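Cytochrome P450 RhF (Acinetobacter radioresistens, PDB 6RO8) probably acts as a cysteine-ligated heme monooxygenase that oxidises organic substrates, the present chain being the heme domain of a longer protein with an iron-sulfur domain. Local coordinates at residues G62-T67 / K337-F342; F82-A87 / W320-T325; C310-G315 / S347-E352. All blocks are in the same frame, centred on the assembly; numbering follows the deposited sequence.

Interaction 1. Residues G62-T67 / K337-F342; sequences GYWIVT and KGDKLF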
loop_
_atom_site.group_PDB
_atom_site.type_symbol
_atom_site.label_atom_id
_atom_site.label_comp_id
_atom_site.label_asym_id
_atom_site.label_seq_id
_atom_site.Cartn_x
_atom_site.Cartn_y
_atom_site.Cartn_z
ATOM N N GLY A 62 8.101 -13.303 14.846
ATOM C CA GLY A 62 7.289 -12.962 15.996
ATOM C C GLY A 62 5.834 -12.677 15.696
ATOM O O GLY A 62 5.171 -11.982 16.478
ATOM N N TYR A 63 5.305 -13.209 14.600
ATOM C CA TYR A 63 3.968 -12.859 14.143
ATOM C C TYR A 63 3.192 -14.124 13.823
ATOM O O TYR A 63 3.757 -15.098 13.317
ATOM C CB TYR A 63 4.016 -11.953 12.883
ATOM C CG TYR A 63 3.989 -10.459 13.146
ATOM C CD1 TYR A 63 5.120 -9.789 13.599
ATOM C CD2 TYR A 63 2.844 -9.712 12.902
ATOM C CE1 TYR A 63 5.103 -8.430 13.826
ATOM C CE2 TYR A 63 2.819 -8.341 13.124
ATOM C CZ TYR A 63 3.950 -7.708 13.589
ATOM O OH TYR A 63 3.928 -6.347 13.825
ATOM N N TRP A 64 1.903 -14.119 14.124
ATOM C CA TRP A 64 1.051 -15.124 13.514
ATOM C C TRP A 64 0.913 -14.823 12.024
ATOM O O TRP A 64 0.880 -13.656 11.600
ATOM C CB TRP A 64 -0.318 -15.146 14.179
ATOM C CG TRP A 64 -0.304 -15.729 15.553
ATOM C CD1 TRP A 64 -0.221 -15.050 16.735
ATOM C CD2 TRP A 64 -0.388 -17.117 15.890
ATOM N NE1 TRP A 64 -0.241 -15.932 17.792
ATOM C CE2 TRP A 64 -0.344 -17.207 17.301
ATOM C CE3 TRP A 64 -0.497 -18.292 15.138
ATOM C CZ2 TRP A 64 -0.404 -18.427 17.974
ATOM C CZ3 TRP A 64 -0.549 -19.501 15.808
ATOM C CH2 TRP A 64 -0.507 -19.559 17.215
ATOM N N ILE A 65 0.870 -15.879 11.218
ATOM C CA ILE A 65 0.665 -15.737 9.782
ATOM C C ILE A 65 -0.715 -16.292 9.430
ATOM O O ILE A 65 -1.062 -17.418 9.806
ATOM C CB ILE A 65 1.779 -16.428 8.973
ATOM C CG1 ILE A 65 3.167 -16.053 9.507
ATOM C CG2 ILE A 65 1.622 -16.099 7.482
ATOM C CD1 ILE A 65 3.737 -14.762 9.010
ATOM N N VAL A 66 -1.500 -15.494 8.718
ATOM C CA VAL A 66 -2.877 -15.830 8.367
ATOM C C VAL A 66 -2.958 -15.829 6.845
ATOM O O VAL A 66 -2.743 -14.790 6.210
ATOM C CB VAL A 66 -3.855 -14.835 8.999
ATOM C CG1 VAL A 66 -5.265 -15.227 8.733
ATOM C CG2 VAL A 66 -3.591 -14.755 10.496
ATOM N N THR A 67 -3.237 -16.997 6.258
ATOM C CA THR A 67 -3.052 -17.223 4.829
ATOM C C THR A 67 -4.339 -17.344 4.032
ATOM O O THR A 67 -4.296 -17.162 2.813
ATOM C CB THR A 67 -2.222 -18.492 4.589
ATOM O OG1 THR A 67 -2.979 -19.641 4.984
ATOM C CG2 THR A 67 -0.884 -18.436 5.360
ATOM N N LYS A 337 -3.842 -12.018 24.164
ATOM C CA LYS A 337 -3.744 -10.568 24.241
ATOM C C LYS A 337 -2.309 -10.130 24.000
ATOM O O LYS A 337 -1.391 -10.543 24.718
ATOM C CB LYS A 337 -4.227 -10.106 25.619
ATOM C CG LYS A 337 -4.116 -8.626 25.949
ATOM C CD LYS A 337 -4.974 -8.365 27.190
ATOM C CE LYS A 337 -4.539 -7.139 27.961
ATOM N NZ LYS A 337 -3.729 -6.261 27.088
ATOM N N GLY A 338 -2.102 -9.334 22.949
ATOM C CA GLY A 338 -0.775 -8.896 22.571
ATOM C C GLY A 338 -0.132 -9.670 21.434
ATOM O O GLY A 338 0.938 -9.260 20.963
ATOM N N ASP A 339 -0.730 -10.777 20.992
ATOM C CA ASP A 339 -0.225 -11.470 19.813
ATOM C C ASP A 339 -0.329 -10.564 18.597
ATOM O O ASP A 339 -1.346 -9.893 18.387
ATOM C CB ASP A 339 -1.022 -12.743 19.553
ATOM C CG ASP A 339 -0.541 -13.913 20.366
ATOM O OD1 ASP A 339 0.596 -13.859 20.871
ATOM O OD2 ASP A 339 -1.313 -14.880 20.506
ATOM N N LYS A 340 0.716 -10.565 17.776
ATOM C CA LYS A 340 0.728 -9.804 16.534
ATOM C C LYS A 340 0.432 -10.726 15.360
ATOM O O LYS A 340 0.956 -11.842 15.294
ATOM C CB LYS A 340 2.069 -9.098 16.353
ATOM C CG LYS A 340 2.335 -8.092 17.468
ATOM C CD LYS A 340 3.707 -7.472 17.369
ATOM C CE LYS A 340 4.125 -6.855 18.700
ATOM N NZ LYS A 340 3.537 -5.516 18.913
ATOM N N LEU A 341 -0.406 -10.251 14.440
ATOM C CA LEU A 341 -0.872 -11.034 13.301
ATOM C C LEU A 341 -0.470 -10.360 11.995
ATOM O O LEU A 341 -0.649 -9.143 11.831
ATOM C CB LEU A 341 -2.394 -11.195 13.342
ATOM C CG LEU A 341 -3.045 -11.479 14.703
ATOM C CD1 LEU A 341 -4.541 -11.729 14.514
ATOM C CD2 LEU A 341 -2.404 -12.677 15.348
ATOM N N PHE A 342 0.056 -11.153 11.063
ATOM C CA PHE A 342 0.179 -10.756 9.661
ATOM C C PHE A 342 -1.022 -11.293 8.900
ATOM O O PHE A 342 -1.232 -12.509 8.840
ATOM C CB PHE A 342 1.474 -11.274 9.037
ATOM C CG PHE A 342 2.562 -10.256 9.005
ATOM C CD1 PHE A 342 2.385 -9.070 8.306
ATOM C CD2 PHE A 342 3.737 -10.456 9.696
ATOM C CE1 PHE A 342 3.382 -8.110 8.290
ATOM C CE2 PHE A 342 4.731 -9.504 9.694
ATOM C CZ PHE A 342 4.555 -8.327 8.993
#
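Asp339 meets Trp64 just before strand 340-343 begins: OD2 lies near the plane of the indole, at its edge, and takes a weak hydrogen bond from Trp64 NE1 at 3.1 Å. The same OD2 is also held by the backbone N of Arg336. At Lys340 the parallel pairing starts, its carbonyl O receiving Trp64 N at 2.7 Å. With CG anti to the carbonyl carbon (chi1 -62°), the aliphatic part of Lys340 runs across the Tyr63 ring. CB makes a CH-pi contact 3.5 Å from the ring centroid, and CD reaches the phenol end, 3.7 Å from Tyr63 OH. The ammonium continues past the ring to Glu89 and Gln323. Leu341 turns to the sheet face that carries Trp64, and its CD2 lies 3.4 Å from Trp64 CB. Phe342 points to the other face, shared with Ile65. The Tyr63 ring thus lies between Lys340 CB on one face and Phe342 CE2 on the other, although the two aromatic rings meet obliquely, their planes 35° apart. At Phe342 the backbone pairing continues, N donating to Trp64 O at 2.7 Å and O accepting from Val66 N at 3.0 Å; Val66 is bonded in turn to Val344. This is parallel pairing inside the mixed five-stranded sheet of the P450 fold: strand 63-66 pairs on its other side with 55-58, strand 340-343 with 320-324, and helix 69-77 packs against Val66.

Interaction 2. Residues F82-A87 / W320-T325; sequences FSACNA and WRRQVT. With HEM (protoporphyrin IX containing Fe), chain B; HIS (histidine), chain C.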
loop_
_atom_site.group_PDB
_atom_site.type_symbol
_atom_site.label_atom_id
_atom_site.label_comp_id
_atom_site.label_asym_id
_atom_site.label_seq_id
_atom_site.Cartn_x
_atom_site.Cartn_y
_atom_site.Cartn_z
ATOM N N PHE A 82 -9.233 -7.459 17.176
ATOM C CA PHE A 82 -8.015 -7.328 16.381
ATOM C C PHE A 82 -7.863 -5.868 15.996
ATOM O O PHE A 82 -8.532 -5.383 15.080
ATOM C CB PHE A 82 -8.071 -8.242 15.168
ATOM C CG PHE A 82 -8.572 -9.597 15.494
ATOM C CD1 PHE A 82 -7.782 -10.475 16.210
ATOM C CD2 PHE A 82 -9.847 -9.979 15.132
ATOM C CE1 PHE A 82 -8.242 -11.717 16.536
ATOM C CE2 PHE A 82 -10.310 -11.221 15.457
ATOM C CZ PHE A 82 -9.504 -12.095 16.165
ATOM N N SER A 83 -6.982 -5.171 16.691
ATOM C CA SER A 83 -6.869 -3.738 16.514
ATOM C C SER A 83 -5.713 -3.390 15.583
ATOM O O SER A 83 -4.747 -4.144 15.421
ATOM C CB SER A 83 -6.676 -3.038 17.855
ATOM O OG SER A 83 -5.312 -2.720 18.079
ATOM N N ALA A 84 -5.825 -2.210 14.996
ATOM C CA ALA A 84 -4.905 -1.703 14.000
ATOM C C ALA A 84 -3.695 -1.013 14.602
ATOM O O ALA A 84 -2.896 -0.453 13.846
ATOM C CB ALA A 84 -5.641 -0.724 13.080
ATOM N N CYS A 85 -3.538 -1.046 15.934
ATOM C CA CYS A 85 -2.540 -0.205 16.595
ATOM C C CYS A 85 -1.138 -0.457 16.056
ATOM O O CYS A 85 -0.354 0.485 15.896
ATOM C CB CYS A 85 -2.596 -0.415 18.106
ATOM S SG CYS A 85 -2.229 -2.091 18.709
ATOM N N ASN A 86 -0.830 -1.692 15.695
ATOM C CA ASN A 86 0.484 -2.008 15.171
ATOM C C ASN A 86 0.608 -1.800 13.662
ATOM O O ASN A 86 1.672 -2.099 13.113
ATOM C CB ASN A 86 0.844 -3.458 15.517
ATOM C CG ASN A 86 -0.076 -4.457 14.844
ATOM O OD1 ASN A 86 -1.218 -4.132 14.488
ATOM N ND2 ASN A 86 0.420 -5.662 14.632
ATOM N N ALA A 87 -0.419 -1.278 12.978
ATOM C CA ALA A 87 -0.377 -1.238 11.516
ATOM C C ALA A 87 0.786 -0.402 10.989
ATOM O O ALA A 87 1.258 -0.646 9.872
ATOM C CB ALA A 87 -1.701 -0.719 10.946
ATOM N N TRP A 320 -0.923 -7.017 5.689
ATOM C CA TRP A 320 -1.204 -5.976 6.665
ATOM C C TRP A 320 -1.247 -6.617 8.057
ATOM O O TRP A 320 -1.170 -7.843 8.203
ATOM C CB TRP A 320 -2.512 -5.246 6.309
ATOM C CG TRP A 320 -2.518 -3.790 6.663
ATOM C CD1 TRP A 320 -3.422 -3.150 7.472
ATOM C CD2 TRP A 320 -1.587 -2.784 6.230
ATOM N NE1 TRP A 320 -3.106 -1.811 7.579
ATOM C CE2 TRP A 320 -1.987 -1.558 6.828
ATOM C CE3 TRP A 320 -0.448 -2.797 5.413
ATOM C CZ2 TRP A 320 -1.301 -0.358 6.618
ATOM C CZ3 TRP A 320 0.248 -1.601 5.224
ATOM C CH2 TRP A 320 -0.192 -0.398 5.817
ATOM N N ARG A 321 -1.351 -5.799 9.100
ATOM C CA ARG A 321 -1.081 -6.290 10.446
ATOM C C ARG A 321 -2.200 -5.945 11.426
ATOM O O ARG A 321 -2.899 -4.925 11.295
ATOM C CB ARG A 321 0.237 -5.736 10.966
ATOM C CG ARG A 321 1.458 -6.202 10.189
ATOM C CD ARG A 321 2.716 -5.605 10.800
ATOM N NE ARG A 321 2.872 -4.204 10.439
ATOM C CZ ARG A 321 3.754 -3.370 10.981
ATOM N NH1 ARG A 321 4.586 -3.787 11.963
ATOM N NH2 ARG A 321 3.794 -2.114 10.536
ATOM N N ARG A 322 -2.361 -6.816 12.418
ATOM C CA ARG A 322 -3.306 -6.603 13.499
ATOM C C ARG A 322 -2.635 -7.001 14.803
ATOM O O ARG A 322 -1.677 -7.781 14.814
ATOM C CB ARG A 322 -4.605 -7.412 13.298
ATOM C CG ARG A 322 -5.535 -6.847 12.248
ATOM C CD ARG A 322 -5.870 -5.409 12.574
ATOM N NE ARG A 322 -6.909 -4.864 11.701
ATOM C CZ ARG A 322 -6.687 -3.990 10.720
ATOM N NH1 ARG A 322 -5.455 -3.570 10.475
ATOM N NH2 ARG A 322 -7.698 -3.532 9.998
ATOM N N GLN A 323 -3.135 -6.456 15.908
ATOM C CA GLN A 323 -2.696 -6.865 17.236
ATOM C C GLN A 323 -3.899 -7.311 18.042
ATOM O O GLN A 323 -4.960 -6.691 17.976
ATOM C CB GLN A 323 -1.974 -5.755 17.991
ATOM C CG GLN A 323 -1.123 -6.320 19.116
ATOM C CD GLN A 323 -0.225 -5.302 19.771
ATOM O OE1 GLN A 323 0.707 -4.790 19.155
ATOM N NE2 GLN A 323 -0.493 -5.012 21.037
ATOM N N VAL A 324 -3.725 -8.383 18.790
ATOM C CA VAL A 324 -4.811 -8.999 19.542
ATOM C C VAL A 324 -4.913 -8.330 20.915
ATOM O O VAL A 324 -3.906 -8.161 21.624
ATOM C CB VAL A 324 -4.586 -10.517 19.655
ATOM C CG1 VAL A 324 -5.648 -11.181 20.515
ATOM C CG2 VAL A 324 -4.542 -11.134 18.252
ATOM N N THR A 325 -6.135 -7.934 21.282
ATOM C CA THR A 325 -6.395 -7.156 22.487
ATOM C C THR A 325 -6.999 -7.974 23.622
ATOM O O THR A 325 -6.829 -7.608 24.790
ATOM C CB THR A 325 -7.333 -5.992 22.157
ATOM O OG1 THR A 325 -8.502 -6.510 21.508
ATOM C CG2 THR A 325 -6.643 -4.988 21.230
HETATM C CHA HEM B . -6.336 2.210 4.471
HETATM C CHB HEM B . -4.326 -0.133 0.707
HETATM C CHC HEM B . -4.175 3.986 -1.900
HETATM C CHD HEM B . -5.737 6.351 2.046
HETATM C C1A HEM B . -5.791 1.208 3.697
HETATM C C2A HEM B . -5.588 -0.179 4.075
HETATM C C3A HEM B . -5.038 -0.817 3.047
HETATM C C4A HEM B . -4.855 0.131 1.961
HETATM C CMA HEM B . -4.664 -2.314 3.037
HETATM C CAA HEM B . -5.957 -0.823 5.431
HETATM C CBA HEM B . -7.291 -1.518 5.243
HETATM C CGA HEM B . -7.793 -2.111 6.531
HETATM O O1A HEM B . -7.087 -2.011 7.564
HETATM O O2A HEM B . -8.909 -2.682 6.510
HETATM C C1B HEM B . -4.197 0.746 -0.343
HETATM C C2B HEM B . -3.847 0.388 -1.704
HETATM C C3B HEM B . -3.789 1.532 -2.428
HETATM C C4B HEM B . -4.110 2.646 -1.545
HETATM C CMB HEM B . -3.592 -1.073 -2.165
HETATM C CAB HEM B . -3.488 1.741 -3.930
HETATM C CBB HEM B . -3.417 0.774 -4.845
HETATM C C1C HEM B . -4.584 4.999 -1.061
HETATM C C2C HEM B . -4.672 6.418 -1.360
HETATM C C3C HEM B . -5.112 7.047 -0.245
HETATM C C4C HEM B . -5.313 6.057 0.775
HETATM C CMC HEM B . -4.318 7.032 -2.732
HETATM C CAC HEM B . -5.403 8.544 0.050
HETATM C CBC HEM B . -5.201 9.510 -0.847
HETATM C C1D HEM B . -6.012 5.460 3.053
HETATM C C2D HEM B . -6.484 5.799 4.374
HETATM C C3D HEM B . -6.662 4.665 5.043
HETATM C C4D HEM B . -6.305 3.553 4.170
HETATM C CMD HEM B . -6.739 7.217 4.929
HETATM C CAD HEM B . -7.137 4.589 6.512
HETATM C CBD HEM B . -8.655 4.553 6.625
HETATM C CGD HEM B . -9.035 4.019 7.988
HETATM O O1D HEM B . -8.120 3.721 8.784
HETATM O O2D HEM B . -10.246 3.876 8.288
HETATM N NA HEM B . -5.318 1.358 2.410
HETATM N NB HEM B . -4.348 2.124 -0.285
HETATM N NC HEM B . -4.982 4.827 0.253
HETATM N ND HEM B . -5.917 4.079 2.962
HETATM FE FE HEM B . -5.144 3.125 1.312
HETATM N N HIS C . 0.767 3.033 3.796
HETATM C CA HIS C . -0.247 2.157 3.221
HETATM C C HIS C . -0.679 2.642 1.840
HETATM O O HIS C . -1.618 2.082 1.259
HETATM C CB HIS C . -1.460 2.061 4.147
HETATM C CG HIS C . -1.843 3.362 4.778
HETATM N ND1 HIS C . -3.127 3.864 4.729
HETATM C CD2 HIS C . -1.112 4.268 5.470
HETATM C CE1 HIS C . -3.169 5.022 5.366
HETATM N NE2 HIS C . -1.959 5.289 5.825
HETATM O OXT HIS C . -0.104 3.585 1.295
HETATM O O HOH W 1 1.858 -2.844 8.615
HETATM O O HOH W 2 -3.083 3.437 2.288
#
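Arg322 threads from the strand past Phe82, Ser83 and Ala84 to a heme propionate. Its CB lies 4.0 Å from Phe82 CB, and CG keeps to the same neighbour. A bend at the second torsion (chi2 -56°) then brings CD close to the partner backbone, 3.3 Å from Ser83 O. NE passes Phe82 O, and the flat guanidinium has Ala84 CB over one face. NH1 turns back to donate to Arg321 O, the carbonyl just before it in the chain. NH2, at the tip, gives heme O1A a bond of 2.9 Å and 165° that lies near the guanidinium plane, at its edge.

The backbone on which this arm is mounted is fixed by the antiparallel hydrogen-bonded pair Ser83-Gln323, in which each residue donates N-H to the other's carbonyl. Beyond it, segment 82-87 leaves the strand through an ST turn, Cys85 N donating to Ser83 OG, which is also hydrogen-bonded to Asp117, and Asn86 ND2 returns to Arg322 O in a weak bond. Arg321 reaches the same loop: Asn86 O sits above the centre of its guanidinium, 3.2 Å from CZ, as a contact over the face, while NH2 donates weakly to Ala87 O at 3.0 Å, a water joins NE to Ala87 O, and NH1 goes to Glu89 O and Tyr63 OH. Trp320 has Ala87 O over one face and the heme methyl CMA over the other, and its CH2 comes 3.2 Å from CB of the bound histidine.

A strand-borne arginine thus reaches the heme, and Arg322 probably offsets the charge of one propionate; the heme is also hydrogen-bonded by His379 and Arg126.

Interaction 3. Residues C310-G315 / S347-E352; sequences CLRHSG and SANHDE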
loop_
_atom_site.group_PDB
_atom_site.type_symbol
_atom_site.label_atom_id
_atom_site.label_comp_id
_atom_site.label_asym_id
_atom_site.label_seq_id
_atom_site.Cartn_x
_atom_site.Cartn_y
_atom_site.Cartn_z
ATOM N N CYS A 310 -6.201 -7.146 -11.358
ATOM C CA CYS A 310 -4.797 -6.894 -11.019
ATOM C C CYS A 310 -4.591 -6.639 -9.538
ATOM O O CYS A 310 -3.631 -7.154 -8.942
ATOM C CB CYS A 310 -4.252 -5.723 -11.854
ATOM S SG CYS A 310 -3.977 -6.088 -13.591
ATOM N N LEU A 311 -5.467 -5.821 -8.953
ATOM C CA LEU A 311 -5.434 -5.572 -7.520
ATOM C C LEU A 311 -5.605 -6.860 -6.705
ATOM O O LEU A 311 -4.975 -7.035 -5.645
ATOM C CB LEU A 311 -6.528 -4.575 -7.162
ATOM C CG LEU A 311 -6.272 -3.128 -7.620
ATOM C CD1 LEU A 311 -7.478 -2.218 -7.300
ATOM C CD2 LEU A 311 -4.980 -2.594 -6.960
ATOM N N ARG A 312 -6.481 -7.757 -7.164
ATOM C CA ARG A 312 -6.589 -9.054 -6.521
ATOM C C ARG A 312 -5.327 -9.873 -6.736
ATOM O O ARG A 312 -4.766 -10.432 -5.788
ATOM C CB ARG A 312 -7.797 -9.820 -7.045
ATOM C CG ARG A 312 -7.964 -11.168 -6.350
ATOM C CD ARG A 312 -8.787 -12.144 -7.187
ATOM N NE ARG A 312 -8.114 -12.499 -8.428
ATOM C CZ ARG A 312 -7.314 -13.547 -8.571
ATOM N NH1 ARG A 312 -7.075 -14.349 -7.544
ATOM N NH2 ARG A 312 -6.733 -13.787 -9.734
ATOM N N HIS A 313 -4.856 -9.938 -7.978
ATOM C CA HIS A 313 -3.856 -10.935 -8.337
ATOM C C HIS A 313 -2.466 -10.536 -7.857
ATOM O O HIS A 313 -1.712 -11.359 -7.328
ATOM C CB HIS A 313 -3.855 -11.139 -9.848
ATOM C CG HIS A 313 -2.850 -12.138 -10.301
ATOM N ND1 HIS A 313 -1.498 -11.871 -10.329
ATOM C CD2 HIS A 313 -2.993 -13.418 -10.717
ATOM C CE1 HIS A 313 -0.853 -12.943 -10.756
ATOM N NE2 HIS A 313 -1.738 -13.894 -10.999
ATOM N N SER A 314 -2.100 -9.281 -8.096
ATOM C CA SER A 314 -0.795 -8.723 -7.744
ATOM C C SER A 314 -0.995 -7.290 -7.263
ATOM O O SER A 314 -0.536 -6.327 -7.875
ATOM C CB SER A 314 0.209 -8.732 -8.889
ATOM O OG SER A 314 0.183 -9.939 -9.634
ATOM N N GLY A 315 -1.701 -7.165 -6.138
ATOM C CA GLY A 315 -1.863 -5.873 -5.505
ATOM C C GLY A 315 -0.571 -5.359 -4.882
ATOM O O GLY A 315 0.429 -6.070 -4.746
ATOM N N SER A 347 -2.034 -13.683 -0.077
ATOM C CA SER A 347 -2.372 -15.092 0.068
ATOM C C SER A 347 -3.876 -15.298 0.026
ATOM O O SER A 347 -4.368 -16.252 -0.592
ATOM C CB SER A 347 -1.804 -15.627 1.377
ATOM O OG SER A 347 -2.231 -16.950 1.585
ATOM N N ALA A 348 -4.615 -14.423 0.714
ATOM C CA ALA A 348 -6.063 -14.553 0.759
ATOM C C ALA A 348 -6.664 -14.370 -0.625
ATOM O O ALA A 348 -7.678 -15.000 -0.968
ATOM C CB ALA A 348 -6.647 -13.529 1.725
ATOM N N ASN A 349 -6.053 -13.493 -1.428
ATOM C CA ASN A 349 -6.526 -13.224 -2.774
ATOM C C ASN A 349 -6.186 -14.348 -3.733
ATOM O O ASN A 349 -6.758 -14.392 -4.831
ATOM C CB ASN A 349 -5.960 -11.904 -3.278
ATOM C CG ASN A 349 -6.520 -10.709 -2.519
ATOM O OD1 ASN A 349 -7.507 -10.837 -1.777
ATOM N ND2 ASN A 349 -5.919 -9.525 -2.728
ATOM N N HIS A 350 -5.298 -15.265 -3.337
ATOM C CA HIS A 350 -5.020 -16.453 -4.127
ATOM C C HIS A 350 -5.586 -17.703 -3.473
ATOM O O HIS A 350 -5.141 -18.817 -3.773
ATOM C CB HIS A 350 -3.522 -16.580 -4.356
ATOM C CG HIS A 350 -2.998 -15.618 -5.370
ATOM N ND1 HIS A 350 -2.584 -16.009 -6.623
ATOM C CD2 HIS A 350 -2.852 -14.273 -5.328
ATOM C CE1 HIS A 350 -2.179 -14.951 -7.302
ATOM N NE2 HIS A 350 -2.347 -13.882 -6.545
ATOM N N ASP A 351 -6.548 -17.524 -2.565
ATOM C CA ASP A 351 -7.179 -18.631 -1.858
ATOM C C ASP A 351 -8.108 -19.375 -2.813
ATOM O O ASP A 351 -9.163 -18.858 -3.214
ATOM C CB ASP A 351 -7.935 -18.115 -0.636
ATOM C CG ASP A 351 -8.354 -19.233 0.320
ATOM O OD1 ASP A 351 -8.276 -20.423 -0.065
ATOM O OD2 ASP A 351 -8.783 -18.918 1.451
ATOM N N GLU A 352 -7.708 -20.595 -3.181
ATOM C CA GLU A 352 -8.517 -21.405 -4.074
ATOM C C GLU A 352 -9.915 -21.630 -3.522
ATOM O O GLU A 352 -10.852 -21.839 -4.299
ATOM C CB GLU A 352 -7.820 -22.736 -4.328
ATOM C CG GLU A 352 -8.273 -23.432 -5.588
ATOM C CD GLU A 352 -8.245 -22.530 -6.801
ATOM O OE1 GLU A 352 -7.220 -21.846 -7.018
ATOM O OE2 GLU A 352 -9.250 -22.511 -7.538
#
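Arg312 and Asn349 run antiparallel alongside one another where the ExxR motif of the P450 K helix, here helix 303-314, meets the end of the short helix 345-349. Arg312 is the arginine of that motif, and its NH2 forms the salt bridge to Glu309. As in P450s generally, this pair probably stabilises the core near the heme, which the side chain of Leu311 approaches to about 4 Å. The buried side of the contact is the closely fitted one. Arg312 CG lies 3.7 Å from Asn349 CB, and a bend at the third torsion (chi3 65°) swings the guanidinium round so that NH1 reaches Asn349 O at 2.7 Å, a weak bond by its angle; NH1 also serves Ala358 O. Asn349 ND2 answers with another weak bond, 3.4 Å to Arg312 O, while its OD1 goes to Leu372 N.

His350 supplies the straight bond of the set. NE2 donates to a lone pair of His313 O at 2.7 Å and 177°, with the acceptor lying in the imidazole plane. ND1 meets Asp359 OD1, an arrangement that would favour a positively charged histidine.

Toward solvent the fit slackens. The imidazole of partly exposed His313 adds little beyond an edge-to-face contact, with His350 CE1 over its face, 3.8 Å from His313 CD2. His313 NE2 bonds Asp359 O, and His313 ND1 shares a hydrogen bond of 2.7 Å with Ser314 OG.

In the fold
The six segments come in the chain order 62-67, 82-87, 310-315, 320-325, 337-342 and 347-352, so interaction 3 interleaves with both others. Interactions 1 and 2 share one mixed sheet, centres about 9 Å apart, and meet between adjacent strands 340-343 and 320-324. Interaction 3 is helical, its centre about 20 Å from the first and 21 Å from the second. It is tied to the sheet by the chain, helix 303-314 leading into strand 320-324 and strand 340-343 into helix 345-349, and by a probable hydrogen bond of Thr67 O with Ser347 OG. Interactions 1 and 2 join early strands to late ones, interaction 2 beside the heme; interaction 3 joins two late helices.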